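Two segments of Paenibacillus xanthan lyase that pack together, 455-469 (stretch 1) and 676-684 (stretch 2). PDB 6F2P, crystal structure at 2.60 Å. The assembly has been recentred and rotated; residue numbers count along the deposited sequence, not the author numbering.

Stretch 1 455-469: SWAGGTDILGQYGVS
Stretch 2, residues 676-684: RKASVMTKE

Stretch 1 is a β-hairpin: strands 457-462 and 466-469 are joined by a turn at L463 and G464, both with positive phi (61/12 and 59/21), and paired through T460 N to V468 O and V468 N to T460 O, both 3.0 Å. Strand 678-684 packs over it without a direct hydrogen bond, running at 17° to the first strand (closest approach of axes 5.7 Å) and 157° to the second (7.4 Å). G459 lies opposite S679 (CA-CA 5.2 Å) and D461 opposite M681 (6.2 Å).

K677, extended (mttt), places CB 3.7 Å from W456 NE1, while one water links its NZ (2.6 Å) to S455 OG (2.9 Å). A678 points its CB away, but its O meets the W456 ring edge, 3.5 Å from CZ2. S679 (t) turns toward the hairpin, its OG 3.4 Å from G459 CA; a CB on G459 would clash with V468 O. T460 (t) sets CG2 3.3 Å from S679 O. V680 points away. M681 (ttm) is the residue most covered by the other stretch (128 Å²): SD lies 3.8 Å from I462 CG2 and 4.0 Å from Y466 CB, and CE 3.5 Å from V468 CG1. T682 again points away, and K683 (tptt) returns, its CB 3.5 Å from I462 CD1, completing the alternation expected of a β-strand.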

# COMPACT_ATOMS: atom_id res chain seq x y z
N SER A 455 5.87 2.11 9.64
CA SER A 455 5.13 1.27 8.71
C SER A 455 3.84 1.92 8.20
O SER A 455 3.25 1.46 7.23
CB SER A 455 4.77 -0.05 9.39
OG SER A 455 4.06 0.20 10.59
N TRP A 456 3.41 2.99 8.87
CA TRP A 456 2.17 3.65 8.52
C TRP A 456 2.37 4.49 7.27
O TRP A 456 2.69 5.68 7.35
CB TRP A 456 1.69 4.54 9.67
CG TRP A 456 0.18 4.71 9.83
CD1 TRP A 456 -0.55 4.44 10.95
CD2 TRP A 456 -0.76 5.20 8.85
NE1 TRP A 456 -1.88 4.73 10.75
CE2 TRP A 456 -2.04 5.20 9.47
CE3 TRP A 456 -0.66 5.65 7.53
CZ2 TRP A 456 -3.20 5.62 8.81
CZ3 TRP A 456 -1.81 6.07 6.87
CH2 TRP A 456 -3.07 6.05 7.51
N ALA A 457 2.18 3.88 6.12
CA ALA A 457 2.12 4.62 4.87
C ALA A 457 1.12 3.92 3.97
O ALA A 457 1.20 2.71 3.76
CB ALA A 457 3.48 4.69 4.22
N GLY A 458 0.16 4.67 3.45
CA GLY A 458 -0.84 4.10 2.58
C GLY A 458 -2.13 4.89 2.68
O GLY A 458 -2.10 6.09 2.95
N GLY A 459 -3.25 4.21 2.48
CA GLY A 459 -4.54 4.87 2.51
C GLY A 459 -5.65 4.00 1.97
O GLY A 459 -5.48 2.79 1.80
N THR A 460 -6.80 4.62 1.73
CA THR A 460 -7.97 3.93 1.21
C THR A 460 -8.82 4.87 0.35
O THR A 460 -8.52 6.05 0.23
CB THR A 460 -8.83 3.32 2.34
OG1 THR A 460 -9.82 2.46 1.77
CG2 THR A 460 -9.53 4.41 3.14
N ASP A 461 -9.89 4.35 -0.24
CA ASP A 461 -10.61 5.10 -1.25
C ASP A 461 -12.08 4.72 -1.33
O ASP A 461 -12.50 3.72 -0.77
CB ASP A 461 -10.00 4.83 -2.61
CG ASP A 461 -9.92 3.35 -2.91
OD1 ASP A 461 -10.98 2.74 -3.17
OD2 ASP A 461 -8.80 2.80 -2.89
N ILE A 462 -12.84 5.51 -2.07
CA ILE A 462 -14.25 5.23 -2.24
C ILE A 462 -14.73 5.67 -3.63
O ILE A 462 -14.21 6.63 -4.20
CB ILE A 462 -15.09 5.85 -1.09
CG1 ILE A 462 -16.28 4.96 -0.75
CG2 ILE A 462 -15.53 7.26 -1.43
CD1 ILE A 462 -16.89 5.26 0.60
N LEU A 463 -15.67 4.91 -4.18
CA LEU A 463 -16.27 5.21 -5.48
C LEU A 463 -15.27 5.21 -6.62
O LEU A 463 -15.57 5.63 -7.74
CB LEU A 463 -17.02 6.54 -5.43
CG LEU A 463 -18.15 6.59 -4.39
CD1 LEU A 463 -18.87 7.92 -4.40
CD2 LEU A 463 -19.12 5.45 -4.65
N GLY A 464 -14.07 4.71 -6.35
CA GLY A 464 -12.98 4.78 -7.31
C GLY A 464 -12.63 6.19 -7.73
O GLY A 464 -12.01 6.38 -8.78
N GLN A 465 -13.00 7.18 -6.91
CA GLN A 465 -12.85 8.60 -7.26
C GLN A 465 -12.28 9.47 -6.13
O GLN A 465 -11.66 10.51 -6.38
CB GLN A 465 -14.20 9.18 -7.66
CG GLN A 465 -14.80 8.60 -8.92
CD GLN A 465 -15.91 9.47 -9.46
OE1 GLN A 465 -15.71 10.65 -9.74
NE2 GLN A 465 -17.11 8.89 -9.57
N TYR A 466 -12.50 9.06 -4.89
CA TYR A 466 -12.10 9.88 -3.76
C TYR A 466 -11.19 9.05 -2.87
O TYR A 466 -11.38 7.84 -2.72
CB TYR A 466 -13.33 10.39 -3.00
CG TYR A 466 -14.39 10.95 -3.92
CD1 TYR A 466 -14.07 11.92 -4.87
CD2 TYR A 466 -15.71 10.49 -3.88
CE1 TYR A 466 -15.02 12.42 -5.74
CE2 TYR A 466 -16.68 10.99 -4.75
CZ TYR A 466 -16.33 11.96 -5.67
OH TYR A 466 -17.27 12.46 -6.55
N GLY A 467 -10.19 9.68 -2.28
CA GLY A 467 -9.22 8.92 -1.52
C GLY A 467 -8.64 9.73 -0.39
O GLY A 467 -8.77 10.95 -0.33
N VAL A 468 -8.00 9.01 0.53
CA VAL A 468 -7.31 9.61 1.65
C VAL A 468 -6.02 8.81 1.84
O VAL A 468 -6.04 7.57 1.82
CB VAL A 468 -8.18 9.56 2.93
CG1 VAL A 468 -8.79 8.19 3.12
CG2 VAL A 468 -7.38 9.97 4.16
N SER A 469 -4.90 9.51 2.00
CA SER A 469 -3.63 8.85 2.27
C SER A 469 -2.95 9.46 3.45
O SER A 469 -3.22 10.61 3.83
CB SER A 469 -2.69 8.94 1.07
OG SER A 469 -3.20 8.26 -0.06
N ARG A 676 -7.84 0.24 15.89
CA ARG A 676 -6.53 -0.04 15.29
C ARG A 676 -6.11 1.07 14.34
O ARG A 676 -6.95 1.80 13.82
CB ARG A 676 -6.56 -1.36 14.53
CG ARG A 676 -6.70 -2.61 15.40
CD ARG A 676 -5.46 -2.87 16.24
NE ARG A 676 -5.59 -4.07 17.06
CZ ARG A 676 -6.17 -4.12 18.26
NH1 ARG A 676 -6.68 -3.03 18.81
NH2 ARG A 676 -6.23 -5.28 18.92
N LYS A 677 -4.80 1.21 14.12
CA LYS A 677 -4.31 2.05 13.04
C LYS A 677 -5.07 1.69 11.77
O LYS A 677 -5.24 0.51 11.46
CB LYS A 677 -2.81 1.83 12.81
CG LYS A 677 -1.95 2.17 14.01
CD LYS A 677 -0.52 1.65 13.84
CE LYS A 677 0.31 1.93 15.08
NZ LYS A 677 1.76 1.72 14.81
N ALA A 678 -5.55 2.69 11.05
CA ALA A 678 -6.39 2.43 9.89
C ALA A 678 -6.55 3.67 9.05
O ALA A 678 -6.47 4.78 9.54
CB ALA A 678 -7.74 1.95 10.35
N SER A 679 -6.79 3.47 7.76
CA SER A 679 -7.23 4.56 6.92
C SER A 679 -8.68 4.25 6.54
O SER A 679 -8.99 3.14 6.11
CB SER A 679 -6.35 4.68 5.69
OG SER A 679 -6.70 5.83 4.94
N VAL A 680 -9.57 5.21 6.73
CA VAL A 680 -11.00 4.96 6.57
C VAL A 680 -11.65 6.06 5.75
O VAL A 680 -11.30 7.23 5.89
CB VAL A 680 -11.68 4.89 7.94
CG1 VAL A 680 -13.17 4.63 7.81
CG2 VAL A 680 -11.01 3.83 8.79
N MET A 681 -12.58 5.69 4.87
CA MET A 681 -13.34 6.67 4.11
C MET A 681 -14.82 6.29 4.08
O MET A 681 -15.16 5.13 3.87
CB MET A 681 -12.77 6.84 2.70
CG MET A 681 -13.50 7.87 1.85
SD MET A 681 -12.50 8.53 0.48
CE MET A 681 -11.49 9.69 1.38
N THR A 682 -15.70 7.27 4.31
CA THR A 682 -17.14 7.03 4.31
C THR A 682 -17.85 7.84 3.22
O THR A 682 -17.46 8.96 2.91
CB THR A 682 -17.78 7.37 5.68
OG1 THR A 682 -17.72 8.78 5.91
CG2 THR A 682 -17.07 6.62 6.83
N LYS A 683 -18.89 7.24 2.64
CA LYS A 683 -19.78 7.95 1.73
C LYS A 683 -21.23 7.77 2.20
O LYS A 683 -21.73 6.65 2.32
CB LYS A 683 -19.62 7.43 0.30
CG LYS A 683 -20.73 7.84 -0.65
CD LYS A 683 -20.63 9.30 -1.07
CE LYS A 683 -21.95 9.80 -1.68
NZ LYS A 683 -21.76 10.94 -2.64
N GLU A 684 -21.90 8.89 2.50
CA GLU A 684 -23.29 8.86 2.93
C GLU A 684 -24.25 9.42 1.88
O GLU A 684 -23.96 10.42 1.22
CB GLU A 684 -23.46 9.61 4.25
CG GLU A 684 -24.91 9.70 4.70
CD GLU A 684 -25.07 10.19 6.13
OE1 GLU A 684 -24.08 10.65 6.74
OE2 GLU A 684 -26.20 10.10 6.65
O HOH W 1 2.75 1.97 12.47
O HOH W 2 -20.13 11.22 -5.30